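PDB 1T9F: protein 1d10 from Caenorhabditis elegans, which is of unknown function but has MIR repeats of the SDF2 type and is made with a signal sequence, consistent with a secretory-pathway beta-trefoil protein. Local coordinates for residues Thr8-Leu13 against Gln54-Leu59; Asp73-Lys78 against Trp117-Asn122; Pro94-His99 against Ser146-Gly151; Gln38-Val43 against Arg158-Thr163; Ile16-Gly21 against Gly169-Val174. All blocks are in the same frame, centred on the assembly; numbering follows the deposited sequence.

How the interactions relate
The five contacts sample a beta-trefoil fold, its six-stranded barrel and the strands that cap it. Interactions 1, 2 and 5 lie in the barrel and are partly buried. Interactions 1 and 2 touch through the neighbouring strands 53-57 and 74-79. Interactions 1 and 5 share strand 12-17, and interaction 5 joins the first and last barrel strands. Interaction 4 is buried in the second sheet and relies on two backbone bonds, one water and small aliphatic side chains. Interaction 3 is a surface contact about 8 Å from it, centre to centre. It has no direct hydrogen bond across its segments; Glu159 of interaction 4 holds both its serines. Asp20 and Arg158 tie interactions 4 and 5.

Interaction 1 of 5, residues Thr8-Leu13 against Gln54-Leu59; sequences TCYSVL and QIFPAL
Three hydrogen bonds join residues 8-13 to residues 54-59. Two are between backbones. Tyr10 N donates to Ile55 O at 2.7 Å, from above the carbonyl plane and bent to 131° at the hydrogen. Ile55 N gives a straighter bond to Ser11 O, nearly along the C=O axis. The third comes from a side chain. Gln54 has CG anti to its backbone N and an extended chain, so NE2 reaches Tyr10 O at 3.0 Å, almost linearly. Thr8 O takes both Ser11 N and Ser11 OG, which fixes the type II turn from Thr8 to Ser11.

The aromatic contact is T-shaped. The edge of Tyr10 stands over the face of Phe56, with planes at 80° and CE1 above the ring centre. Tyr10 OH lies 3.6 Å from Pro57 CD.

Apolar contacts lie at both ends. At one, Ile55 CD1 meets Leu13 CD2 at 4.0 Å and approaches Ser11 OG to 3.5 Å. Cys9 SG rests near Pro57 CD beside the tyrosine and forms the disulfide to Cys63.

The turn is fastened to barrel strand 53-57 of the beta-trefoil by backbone bonds, an amide and a ring. The nearly straight Gln54 bond would probably orient that amide.

Interaction 2 of 5, residues Asp73-Lys78 against Trp117-Asn122; sequences DKIRLK and WTVICN
Residues 73-78 and 117-122 pair as antiparallel neighbours in the six-stranded barrel of the beta-trefoil. Ile75 and Trp117 form a hydrogen-bonded pair. Ile75 N donates to Trp117 O, and Trp117 N returns a bond to Ile75 O, both at 2.8 Å. Two residues along each strand, Val119 N gives a nearly linear bond of 3.0 Å to Asp73 O, in the carbonyl plane.

The tight part is the buried side carrying Ile75. Its CG1 takes the crowded position between backbone N and carbonyl carbon (chi1 61°). From there CD1 meets Val119 CG2 at 3.7 Å, the two side chains crossing at about a right angle. Ile55 of strand 53-57 and Trp126 also touch Ile75. An alanine here would probably lose the CG1, CG2 and CD1 contacts with Val119 and loosen this part of the barrel interior. The Trp117 indole leads on from the same side, and its NE1 is held by Leu86 O.

The other face, with Lys74 and Thr118, is looser. Asp73 and Lys74 are exposed to solvent. The lysine bends at chi3 and its amine leads away from the partner strand. Its contact with the threonine is made by the aliphatic base of the chain: Lys74 CG lies 3.5 Å from Thr118 OG1.

Interaction 3 of 5, residues Pro94-His99 against Ser146-Gly151; sequences PLSKQH and SGQQFG
Glu159 OE1 is the best-held polar atom at this contact, gripped by two hydroxyls, Ser96 OG and Ser146 OG. OE2 of the same carboxylate takes Leu95 N. Glu159 thus links the loop 94-99 to residues 146-151, which share no direct hydrogen bond. Such bonds would probably favour the charged form of the acid.

Ser146 OG has a second role. It sits between backbone N and carbonyl carbon (chi1 70°) and accepts from Gln148 N at 3.1 Å. Ser96 OG lies 3.4 Å from Ser146 CB, and both hydroxyls turn to the same carboxylate oxygen. Water 1 donates to Ser146 O and makes a weak contact of 3.4 Å with His99 NE2, at the edge of the imidazole.

Packing occupies the other end. Leu95 CD1 comes obliquely against Phe150, 3.4 Å from CD1 of that ring. Pro94 CG approaches the ring edge near its plane, 3.9 Å from Phe150 CZ.

The loop itself contains a type I turn, closed by His99 N to Ser96 O. Ser146 forms an ST turn where the chain rounds a corner at Gly147. Both belong to the surface connections between strands of this beta-trefoil.

Interaction 4 of 5, residues Gln38-Val43 against Arg158-Thr163; sequences QSVTAV and REVVGT
Two backbone hydrogen bonds between Ala42 and Arg158 fasten this antiparallel strand pair in the second sheet of the beta-trefoil. Arg158 N donates to Ala42 O at 2.8 Å, in the carbonyl plane. Ala42 N returns a bond to Arg158 O at 3.1 Å. This one is bent to 140° and lies on a lone pair. Farther along, a water replaces direct pairing. Water 2 donates to Val40 O at 2.6 Å and accepts from Val160 N at 2.8 Å. The short-segment axes run at 127° to each other, so the strands splay and the water bridges them.

Side-chain polar groups find partners beyond the pair. Arg158 bends at chi2, and its NE makes a salt bridge with Asp20. Thr41 OG1 bonds to Gln157 OE1.

The packing is aliphatic and largely buried. Ala42 CB meets Arg158 CB at 4.0 Å on their shared face. The Val40 and Val160 side chains cross obliquely, CG1 of the first near CB of the second. Leu143 and Leu145 of strand 142-146 also touch Val160, and Val102 comes from strand 100-105. Val160 CG2, anti to its carbonyl carbon, touches Ala42 CB and presses on the opposing backbone, ending 3.4 Å from Thr41 C.

Interaction 5 of 5, residues Ile16-Gly21 against Gly169-Val174; sequences INANDG and GSAWKV
Asn17 and Trp172 stand as a non-hydrogen-bonded antiparallel pair at the centre of this contact. The Asn17 side chain lies over one face of the indole. CB makes a CH-pi contact 4.2 Å from the centroid of the Trp172 six-membered ring. ND2 sits above the same face, offset toward the rim. With CG anti to the backbone N (chi1 -171°), ND2 also reaches Gly169 O at 2.9 Å. The acceptor lies in the plane of the asparagine amide, while the donor stands above the carbonyl plane.

The other end of that amide is used too. Asn17 OD1 accepts from Asp20 N at 3.2 Å, on a lone pair, in an Asx motif. One amide therefore holds its own turn and the facing loop. An alanine here would probably loosen both, since the bonds to Gly169 O and Asp20 N would go and only CB would remain over the indole.

Backbone bonds set the pairing around it. Ile16 N donates to Lys173 O at 2.7 Å, and Lys173 N to Ile16 O at 2.8 Å. Ala18 N adds a bond to Ala171 O. Ala18 CB lies 3.9 Å from Ala171 CB. Lys173 bends at chi3 and runs beside Ile16, its CE 4.0 Å from Ile16 CB.

Farther out, Leu143 O takes Trp172 NE1 and fixes the indole. Leu145 touches both Asn17 and Trp172. Here the first and last strands, 12-17 and 172-175, meet and close the six-stranded barrel characteristic of the beta-trefoil.

Interaction 1 of 5, residues Thr8-Leu13 against Gln54-Leu59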
# COMPACT_ATOMS: atom_id res chain seq x y z
N THR A 8 -14.27 -4.48 1.70
CA THR A 8 -14.64 -4.61 3.10
C THR A 8 -13.48 -4.72 4.09
O THR A 8 -12.37 -5.12 3.74
CB THR A 8 -15.57 -5.81 3.30
OG1 THR A 8 -14.85 -7.02 3.01
CG2 THR A 8 -16.77 -5.71 2.37
N CYS A 9 -13.76 -4.38 5.34
CA CYS A 9 -12.76 -4.41 6.38
C CYS A 9 -12.31 -5.85 6.65
O CYS A 9 -13.12 -6.76 6.74
CB CYS A 9 -13.33 -3.77 7.64
SG CYS A 9 -12.08 -2.89 8.62
N TYR A 10 -11.00 -6.03 6.78
CA TYR A 10 -10.36 -7.32 7.01
C TYR A 10 -10.35 -8.22 5.77
O TYR A 10 -9.99 -9.39 5.85
CB TYR A 10 -10.99 -8.06 8.19
CG TYR A 10 -10.70 -7.39 9.51
CD1 TYR A 10 -9.39 -7.13 9.90
CD2 TYR A 10 -11.74 -6.96 10.34
CE1 TYR A 10 -9.12 -6.47 11.10
CE2 TYR A 10 -11.48 -6.30 11.52
CZ TYR A 10 -10.17 -6.06 11.90
OH TYR A 10 -9.92 -5.40 13.08
N SER A 11 -10.75 -7.68 4.63
CA SER A 11 -10.72 -8.47 3.41
C SER A 11 -9.24 -8.58 3.04
O SER A 11 -8.43 -7.75 3.48
CB SER A 11 -11.51 -7.78 2.30
OG SER A 11 -11.02 -6.47 2.06
N VAL A 12 -8.87 -9.60 2.27
CA VAL A 12 -7.49 -9.79 1.85
C VAL A 12 -7.47 -9.67 0.34
O VAL A 12 -8.24 -10.35 -0.34
CB VAL A 12 -6.95 -11.18 2.23
CG1 VAL A 12 -5.55 -11.36 1.68
CG2 VAL A 12 -6.94 -11.35 3.73
N LEU A 13 -6.59 -8.84 -0.19
CA LEU A 13 -6.53 -8.66 -1.63
C LEU A 13 -5.18 -8.15 -2.14
O LEU A 13 -4.26 -7.93 -1.36
CB LEU A 13 -7.65 -7.70 -2.05
CG LEU A 13 -7.90 -6.57 -1.05
CD1 LEU A 13 -6.77 -5.58 -1.15
CD2 LEU A 13 -9.23 -5.89 -1.32
N GLN A 54 -3.91 -7.27 3.93
CA GLN A 54 -5.19 -7.28 4.61
C GLN A 54 -5.57 -5.90 5.08
O GLN A 54 -4.79 -5.21 5.74
CB GLN A 54 -5.16 -8.24 5.80
CG GLN A 54 -6.49 -8.32 6.54
CD GLN A 54 -6.52 -9.49 7.50
OE1 GLN A 54 -5.52 -9.80 8.13
NE2 GLN A 54 -7.68 -10.13 7.62
N ILE A 55 -6.78 -5.49 4.74
CA ILE A 55 -7.28 -4.18 5.13
C ILE A 55 -7.68 -4.17 6.60
O ILE A 55 -8.49 -5.00 7.04
CB ILE A 55 -8.49 -3.78 4.28
CG1 ILE A 55 -8.07 -3.73 2.80
CG2 ILE A 55 -9.01 -2.41 4.72
CD1 ILE A 55 -9.20 -3.51 1.87
N PHE A 56 -7.09 -3.24 7.35
CA PHE A 56 -7.37 -3.06 8.78
C PHE A 56 -7.97 -1.68 9.02
O PHE A 56 -7.74 -0.75 8.24
CB PHE A 56 -6.08 -3.15 9.59
CG PHE A 56 -5.77 -4.53 10.11
CD1 PHE A 56 -5.50 -5.57 9.24
CD2 PHE A 56 -5.75 -4.78 11.48
CE1 PHE A 56 -5.20 -6.85 9.72
CE2 PHE A 56 -5.46 -6.06 11.97
CZ PHE A 56 -5.18 -7.09 11.08
N PRO A 57 -8.75 -1.52 10.10
CA PRO A 57 -9.32 -0.19 10.36
C PRO A 57 -8.16 0.70 10.76
O PRO A 57 -7.07 0.20 11.07
CB PRO A 57 -10.29 -0.46 11.51
CG PRO A 57 -9.63 -1.59 12.25
CD PRO A 57 -9.17 -2.49 11.13
N ALA A 58 -8.36 2.02 10.74
CA ALA A 58 -7.31 2.96 11.10
C ALA A 58 -6.79 2.68 12.51
O ALA A 58 -7.48 2.03 13.30
CB ALA A 58 -7.83 4.39 11.01
N LEU A 59 -5.58 3.15 12.82
CA LEU A 59 -4.98 2.91 14.13
C LEU A 59 -5.92 3.18 15.30
O LEU A 59 -6.02 2.36 16.22
CB LEU A 59 -3.72 3.76 14.33
CG LEU A 59 -3.07 3.59 15.71
CD1 LEU A 59 -2.54 2.17 15.85
CD2 LEU A 59 -1.94 4.59 15.89

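Interaction 2 of 5, residues Asp73-Lys78 against Trp117-Asn122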
# COMPACT_ATOMS: atom_id res chain seq x y z
N ASP A 73 -12.02 7.64 4.38
CA ASP A 73 -11.65 7.01 5.65
C ASP A 73 -10.21 6.51 5.59
O ASP A 73 -9.69 6.22 4.52
CB ASP A 73 -12.58 5.84 5.97
CG ASP A 73 -13.83 6.27 6.73
OD1 ASP A 73 -14.68 5.40 7.01
OD2 ASP A 73 -13.95 7.47 7.05
N LYS A 74 -9.57 6.42 6.76
CA LYS A 74 -8.21 5.93 6.84
C LYS A 74 -8.23 4.43 7.09
O LYS A 74 -9.18 3.90 7.68
CB LYS A 74 -7.44 6.63 7.97
CG LYS A 74 -7.09 8.08 7.65
CD LYS A 74 -6.23 8.72 8.72
CE LYS A 74 -7.02 8.99 9.98
NZ LYS A 74 -6.20 9.79 10.94
N ILE A 75 -7.21 3.74 6.61
CA ILE A 75 -7.08 2.30 6.81
C ILE A 75 -5.62 2.01 7.06
O ILE A 75 -4.78 2.89 6.99
CB ILE A 75 -7.50 1.47 5.58
CG1 ILE A 75 -6.61 1.82 4.38
CG2 ILE A 75 -8.96 1.70 5.27
CD1 ILE A 75 -6.83 0.92 3.15
N ARG A 76 -5.34 0.75 7.38
CA ARG A 76 -3.99 0.27 7.57
C ARG A 76 -3.94 -0.97 6.68
O ARG A 76 -4.96 -1.63 6.47
CB ARG A 76 -3.74 -0.11 9.03
CG ARG A 76 -3.35 1.08 9.92
CD ARG A 76 -3.07 0.63 11.34
NE ARG A 76 -4.27 0.07 11.95
CZ ARG A 76 -4.29 -0.72 13.01
NH1 ARG A 76 -3.15 -1.06 13.61
NH2 ARG A 76 -5.44 -1.19 13.47
N LEU A 77 -2.77 -1.27 6.12
CA LEU A 77 -2.63 -2.43 5.26
C LEU A 77 -1.58 -3.37 5.82
O LEU A 77 -0.40 -3.03 5.91
CB LEU A 77 -2.24 -2.00 3.84
CG LEU A 77 -3.34 -1.34 3.00
CD1 LEU A 77 -2.77 -0.85 1.66
CD2 LEU A 77 -4.47 -2.35 2.75
N LYS A 78 -2.03 -4.56 6.21
CA LYS A 78 -1.15 -5.57 6.78
C LYS A 78 -0.59 -6.54 5.73
O LYS A 78 -1.35 -7.13 4.96
CB LYS A 78 -1.91 -6.36 7.84
CG LYS A 78 -1.04 -7.31 8.65
CD LYS A 78 -1.88 -8.07 9.66
CE LYS A 78 -1.02 -8.93 10.56
NZ LYS A 78 -1.88 -9.67 11.51
N TRP A 117 -3.43 5.26 6.21
CA TRP A 117 -3.52 5.75 4.84
C TRP A 117 -4.97 6.13 4.52
O TRP A 117 -5.89 5.37 4.82
CB TRP A 117 -3.07 4.68 3.84
CG TRP A 117 -1.64 4.26 4.00
CD1 TRP A 117 -1.16 3.36 4.90
CD2 TRP A 117 -0.52 4.72 3.24
NE1 TRP A 117 0.20 3.22 4.76
CE2 TRP A 117 0.62 4.05 3.75
CE3 TRP A 117 -0.36 5.62 2.19
CZ2 TRP A 117 1.91 4.26 3.24
CZ3 TRP A 117 0.92 5.84 1.68
CH2 TRP A 117 2.04 5.15 2.20
N THR A 118 -5.16 7.31 3.94
CA THR A 118 -6.49 7.76 3.58
C THR A 118 -6.84 7.19 2.22
O THR A 118 -6.05 7.30 1.27
CB THR A 118 -6.56 9.30 3.49
OG1 THR A 118 -6.20 9.86 4.75
CG2 THR A 118 -7.97 9.75 3.12
N VAL A 119 -8.00 6.56 2.11
CA VAL A 119 -8.41 5.99 0.84
C VAL A 119 -9.05 7.09 0.00
O VAL A 119 -10.02 7.71 0.42
CB VAL A 119 -9.42 4.85 1.03
CG1 VAL A 119 -9.69 4.17 -0.31
CG2 VAL A 119 -8.88 3.83 2.03
N ILE A 120 -8.49 7.32 -1.17
CA ILE A 120 -9.01 8.36 -2.04
C ILE A 120 -9.79 7.77 -3.22
O ILE A 120 -9.21 7.45 -4.25
CB ILE A 120 -7.88 9.27 -2.58
CG1 ILE A 120 -7.14 9.90 -1.41
CG2 ILE A 120 -8.46 10.37 -3.47
CD1 ILE A 120 -5.98 10.76 -1.82
N CYS A 121 -11.09 7.60 -3.02
CA CYS A 121 -11.95 7.11 -4.07
C CYS A 121 -13.14 8.06 -4.24
O CYS A 121 -13.39 8.89 -3.37
CB CYS A 121 -12.43 5.67 -3.81
SG CYS A 121 -13.05 5.09 -2.18
N ASN A 122 -13.83 7.97 -5.37
CA ASN A 122 -14.97 8.85 -5.61
C ASN A 122 -16.26 8.28 -5.07
O ASN A 122 -16.42 7.06 -4.99
CB ASN A 122 -15.10 9.14 -7.11
CG ASN A 122 -14.01 10.05 -7.61
OD1 ASN A 122 -13.76 11.11 -7.03
ND2 ASN A 122 -13.34 9.65 -8.68

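Interaction 3 of 5, residues Pro94-His99 against Ser146-Gly151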
# COMPACT_ATOMS: atom_id res chain seq x y z
N PRO A 94 14.76 4.79 -1.23
CA PRO A 94 16.02 4.09 -1.52
C PRO A 94 16.72 4.45 -2.83
O PRO A 94 17.94 4.62 -2.85
CB PRO A 94 15.61 2.62 -1.46
CG PRO A 94 14.20 2.65 -1.93
CD PRO A 94 13.64 3.84 -1.18
N LEU A 95 15.97 4.57 -3.92
CA LEU A 95 16.57 4.90 -5.21
C LEU A 95 16.17 6.28 -5.71
O LEU A 95 16.83 6.84 -6.59
CB LEU A 95 16.19 3.86 -6.27
CG LEU A 95 16.56 2.40 -5.99
CD1 LEU A 95 16.05 1.52 -7.13
CD2 LEU A 95 18.07 2.26 -5.85
N SER A 96 15.09 6.82 -5.17
CA SER A 96 14.62 8.14 -5.57
C SER A 96 14.78 9.12 -4.41
O SER A 96 13.89 9.26 -3.57
CB SER A 96 13.17 8.08 -6.02
OG SER A 96 13.05 7.30 -7.20
N LYS A 97 15.92 9.79 -4.38
CA LYS A 97 16.25 10.75 -3.34
C LYS A 97 15.20 11.83 -3.10
O LYS A 97 15.00 12.28 -1.97
CB LYS A 97 17.59 11.42 -3.67
CG LYS A 97 18.78 10.48 -3.69
CD LYS A 97 19.17 10.04 -2.28
CE LYS A 97 20.52 9.32 -2.28
NZ LYS A 97 21.04 9.08 -0.90
N GLN A 98 14.53 12.25 -4.17
CA GLN A 98 13.51 13.29 -4.07
C GLN A 98 12.21 12.82 -3.44
O GLN A 98 11.33 13.63 -3.13
CB GLN A 98 13.20 13.88 -5.44
CG GLN A 98 14.03 13.36 -6.60
CD GLN A 98 13.72 11.92 -6.98
OE1 GLN A 98 14.15 10.98 -6.32
NE2 GLN A 98 12.94 11.75 -8.05
N HIS A 99 12.09 11.51 -3.25
CA HIS A 99 10.87 10.97 -2.68
C HIS A 99 11.01 10.38 -1.29
O HIS A 99 12.12 10.11 -0.81
CB HIS A 99 10.24 9.95 -3.64
CG HIS A 99 9.74 10.56 -4.91
ND1 HIS A 99 9.01 11.73 -4.93
CD2 HIS A 99 9.86 10.17 -6.20
CE1 HIS A 99 8.69 12.03 -6.18
NE2 HIS A 99 9.19 11.09 -6.97
N SER A 146 7.78 5.03 -8.19
CA SER A 146 8.70 6.09 -8.57
C SER A 146 9.06 6.00 -10.04
O SER A 146 9.48 6.98 -10.65
CB SER A 146 9.99 5.99 -7.75
OG SER A 146 10.72 4.84 -8.14
N GLY A 147 8.91 4.81 -10.61
CA GLY A 147 9.24 4.60 -12.00
C GLY A 147 10.59 3.93 -12.11
O GLY A 147 11.05 3.56 -13.19
N GLN A 148 11.25 3.78 -10.96
CA GLN A 148 12.55 3.14 -10.90
C GLN A 148 12.36 1.66 -10.60
O GLN A 148 11.34 1.25 -10.05
CB GLN A 148 13.41 3.77 -9.80
CG GLN A 148 13.87 5.18 -10.13
CD GLN A 148 14.70 5.22 -11.39
OE1 GLN A 148 15.74 4.56 -11.49
NE2 GLN A 148 14.24 5.98 -12.38
N GLN A 149 13.36 0.87 -10.98
CA GLN A 149 13.33 -0.57 -10.74
C GLN A 149 14.59 -0.97 -9.98
O GLN A 149 15.64 -0.35 -10.14
CB GLN A 149 13.27 -1.33 -12.06
CG GLN A 149 11.94 -1.25 -12.79
CD GLN A 149 11.90 -2.13 -14.03
OE1 GLN A 149 12.41 -3.25 -14.02
NE2 GLN A 149 11.29 -1.62 -15.10
N PHE A 150 14.48 -2.01 -9.16
CA PHE A 150 15.62 -2.49 -8.40
C PHE A 150 16.42 -3.51 -9.19
O PHE A 150 15.95 -4.05 -10.19
CB PHE A 150 15.17 -3.16 -7.11
CG PHE A 150 14.60 -2.22 -6.10
CD1 PHE A 150 15.42 -1.35 -5.40
CD2 PHE A 150 13.23 -2.22 -5.83
CE1 PHE A 150 14.90 -0.48 -4.45
CE2 PHE A 150 12.70 -1.35 -4.87
CZ PHE A 150 13.54 -0.48 -4.18
N GLY A 151 17.64 -3.76 -8.70
CA GLY A 151 18.50 -4.75 -9.31
C GLY A 151 18.48 -5.89 -8.31
O GLY A 151 17.60 -5.93 -7.45
O HOH W 1 10.02 9.83 -10.03

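Interaction 4 of 5, residues Gln38-Val43 against Arg158-Thr163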
# COMPACT_ATOMS: atom_id res chain seq x y z
N GLN A 38 11.94 -3.11 6.60
CA GLN A 38 11.57 -4.02 5.52
C GLN A 38 11.09 -3.23 4.32
O GLN A 38 10.26 -2.34 4.45
CB GLN A 38 10.47 -4.96 6.00
CG GLN A 38 10.23 -6.15 5.09
CD GLN A 38 9.20 -7.09 5.65
OE1 GLN A 38 8.05 -7.13 5.19
NE2 GLN A 38 9.59 -7.84 6.67
N SER A 39 11.61 -3.56 3.14
CA SER A 39 11.24 -2.86 1.92
C SER A 39 9.86 -3.23 1.38
O SER A 39 9.28 -4.25 1.74
CB SER A 39 12.28 -3.12 0.83
OG SER A 39 12.27 -4.48 0.43
N VAL A 40 9.35 -2.36 0.50
CA VAL A 40 8.06 -2.55 -0.15
C VAL A 40 8.32 -2.28 -1.63
O VAL A 40 8.95 -1.29 -1.98
CB VAL A 40 7.01 -1.55 0.35
CG1 VAL A 40 5.75 -1.64 -0.52
CG2 VAL A 40 6.67 -1.83 1.81
N THR A 41 7.83 -3.16 -2.49
CA THR A 41 8.01 -3.00 -3.93
C THR A 41 6.72 -3.32 -4.67
O THR A 41 5.67 -3.53 -4.06
CB THR A 41 9.09 -3.96 -4.46
OG1 THR A 41 8.56 -5.30 -4.43
CG2 THR A 41 10.36 -3.89 -3.61
N ALA A 42 6.82 -3.36 -6.00
CA ALA A 42 5.69 -3.72 -6.84
C ALA A 42 6.27 -4.75 -7.81
O ALA A 42 7.30 -4.50 -8.44
CB ALA A 42 5.16 -2.51 -7.59
N VAL A 43 5.60 -5.89 -7.93
CA VAL A 43 6.09 -6.96 -8.79
C VAL A 43 5.24 -7.29 -10.02
O VAL A 43 4.02 -7.32 -9.95
CB VAL A 43 6.26 -8.25 -7.98
CG1 VAL A 43 7.32 -8.05 -6.91
CG2 VAL A 43 4.93 -8.64 -7.32
N ARG A 158 9.65 -2.99 -8.98
CA ARG A 158 9.52 -1.53 -9.01
C ARG A 158 9.61 -0.86 -7.64
O ARG A 158 9.10 -1.38 -6.64
CB ARG A 158 8.21 -1.13 -9.69
CG ARG A 158 8.13 -1.49 -11.17
CD ARG A 158 7.83 -2.96 -11.38
NE ARG A 158 7.28 -3.24 -12.70
CZ ARG A 158 7.99 -3.38 -13.81
NH1 ARG A 158 9.31 -3.29 -13.77
NH2 ARG A 158 7.39 -3.63 -14.97
N GLU A 159 10.25 0.31 -7.60
CA GLU A 159 10.39 1.06 -6.36
C GLU A 159 9.06 1.72 -6.02
O GLU A 159 8.42 2.34 -6.88
CB GLU A 159 11.48 2.14 -6.49
CG GLU A 159 11.58 3.05 -5.26
CD GLU A 159 12.49 4.26 -5.47
OE1 GLU A 159 12.50 4.81 -6.59
OE2 GLU A 159 13.19 4.66 -4.51
N VAL A 160 8.64 1.57 -4.77
CA VAL A 160 7.41 2.15 -4.26
C VAL A 160 7.83 3.27 -3.31
O VAL A 160 8.67 3.07 -2.42
CB VAL A 160 6.58 1.11 -3.49
CG1 VAL A 160 5.38 1.79 -2.82
CG2 VAL A 160 6.10 0.00 -4.42
N VAL A 161 7.26 4.46 -3.49
CA VAL A 161 7.63 5.59 -2.64
C VAL A 161 6.45 6.51 -2.34
O VAL A 161 5.33 6.28 -2.79
CB VAL A 161 8.72 6.46 -3.30
CG1 VAL A 161 9.92 5.61 -3.68
CG2 VAL A 161 8.15 7.16 -4.51
N GLY A 162 6.74 7.56 -1.58
CA GLY A 162 5.73 8.53 -1.22
C GLY A 162 6.03 9.83 -1.96
O GLY A 162 7.09 10.42 -1.77
N THR A 163 5.11 10.25 -2.81
CA THR A 163 5.31 11.47 -3.57
C THR A 163 4.48 12.61 -3.01
O THR A 163 3.34 12.40 -2.58
CB THR A 163 4.95 11.25 -5.05
OG1 THR A 163 3.59 10.82 -5.15
CG2 THR A 163 5.85 10.20 -5.67
O HOH W 2 10.51 0.59 -2.88

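Interaction 5 of 5, residues Ile16-Gly21 against Gly169-Val174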
# COMPACT_ATOMS: atom_id res chain seq x y z
N ILE A 16 -3.04 -3.59 -7.41
CA ILE A 16 -2.38 -3.52 -8.71
C ILE A 16 -2.20 -2.08 -9.19
O ILE A 16 -3.15 -1.29 -9.17
CB ILE A 16 -3.19 -4.30 -9.76
CG1 ILE A 16 -3.34 -5.76 -9.32
CG2 ILE A 16 -2.51 -4.21 -11.13
CD1 ILE A 16 -4.16 -6.59 -10.28
N ASN A 17 -1.00 -1.73 -9.63
CA ASN A 17 -0.79 -0.38 -10.12
C ASN A 17 -1.45 -0.25 -11.49
O ASN A 17 -1.10 -0.96 -12.44
CB ASN A 17 0.70 -0.04 -10.19
CG ASN A 17 0.94 1.42 -10.49
OD1 ASN A 17 1.00 1.82 -11.65
ND2 ASN A 17 1.06 2.23 -9.45
N ALA A 18 -2.43 0.64 -11.57
CA ALA A 18 -3.20 0.87 -12.79
C ALA A 18 -2.42 1.00 -14.09
O ALA A 18 -2.74 0.34 -15.08
CB ALA A 18 -4.09 2.09 -12.60
N ASN A 19 -1.41 1.86 -14.11
CA ASN A 19 -0.65 2.09 -15.33
C ASN A 19 0.49 1.10 -15.62
O ASN A 19 0.86 0.90 -16.79
CB ASN A 19 -0.15 3.53 -15.31
CG ASN A 19 -1.30 4.56 -15.33
OD1 ASN A 19 -1.09 5.75 -15.05
ND2 ASN A 19 -2.50 4.10 -15.67
N ASP A 20 1.05 0.48 -14.59
CA ASP A 20 2.14 -0.47 -14.78
C ASP A 20 1.70 -1.93 -14.69
O ASP A 20 2.33 -2.81 -15.28
CB ASP A 20 3.25 -0.21 -13.75
CG ASP A 20 4.48 -1.06 -13.99
OD1 ASP A 20 4.91 -1.12 -15.16
OD2 ASP A 20 5.01 -1.65 -13.03
N GLY A 21 0.63 -2.19 -13.94
CA GLY A 21 0.15 -3.56 -13.81
C GLY A 21 0.84 -4.38 -12.72
O GLY A 21 0.45 -5.52 -12.46
N GLY A 169 2.09 7.28 -11.38
CA GLY A 169 2.29 6.01 -10.68
C GLY A 169 1.47 5.95 -9.41
O GLY A 169 1.60 5.00 -8.63
N SER A 170 0.60 6.94 -9.21
CA SER A 170 -0.24 7.02 -8.00
C SER A 170 -1.59 6.30 -8.06
O SER A 170 -2.23 6.10 -7.03
CB SER A 170 -0.49 8.49 -7.65
OG SER A 170 0.73 9.21 -7.54
N ALA A 171 -2.02 5.90 -9.25
CA ALA A 171 -3.31 5.22 -9.38
C ALA A 171 -3.22 3.72 -9.14
O ALA A 171 -2.40 3.03 -9.74
CB ALA A 171 -3.90 5.49 -10.75
N TRP A 172 -4.07 3.21 -8.25
CA TRP A 172 -4.10 1.79 -7.93
C TRP A 172 -5.48 1.20 -8.17
O TRP A 172 -6.48 1.93 -8.22
CB TRP A 172 -3.70 1.54 -6.47
CG TRP A 172 -2.32 2.03 -6.13
CD1 TRP A 172 -1.97 3.29 -5.74
CD2 TRP A 172 -1.10 1.28 -6.20
NE1 TRP A 172 -0.61 3.38 -5.55
CE2 TRP A 172 -0.05 2.16 -5.83
CE3 TRP A 172 -0.79 -0.05 -6.53
CZ2 TRP A 172 1.29 1.75 -5.79
CZ3 TRP A 172 0.55 -0.45 -6.49
CH2 TRP A 172 1.57 0.45 -6.13
N LYS A 173 -5.52 -0.12 -8.28
CA LYS A 173 -6.74 -0.87 -8.50
C LYS A 173 -6.68 -2.12 -7.63
O LYS A 173 -5.62 -2.74 -7.50
CB LYS A 173 -6.83 -1.26 -9.98
CG LYS A 173 -7.92 -2.23 -10.31
CD LYS A 173 -7.78 -2.74 -11.75
CE LYS A 173 -6.44 -3.43 -11.95
NZ LYS A 173 -6.28 -4.03 -13.30
N VAL A 174 -7.81 -2.49 -7.04
CA VAL A 174 -7.87 -3.66 -6.17
C VAL A 174 -8.30 -4.90 -6.95
O VAL A 174 -8.97 -4.81 -7.97
CB VAL A 174 -8.87 -3.42 -5.01
CG1 VAL A 174 -9.27 -4.74 -4.38
CG2 VAL A 174 -8.23 -2.53 -3.96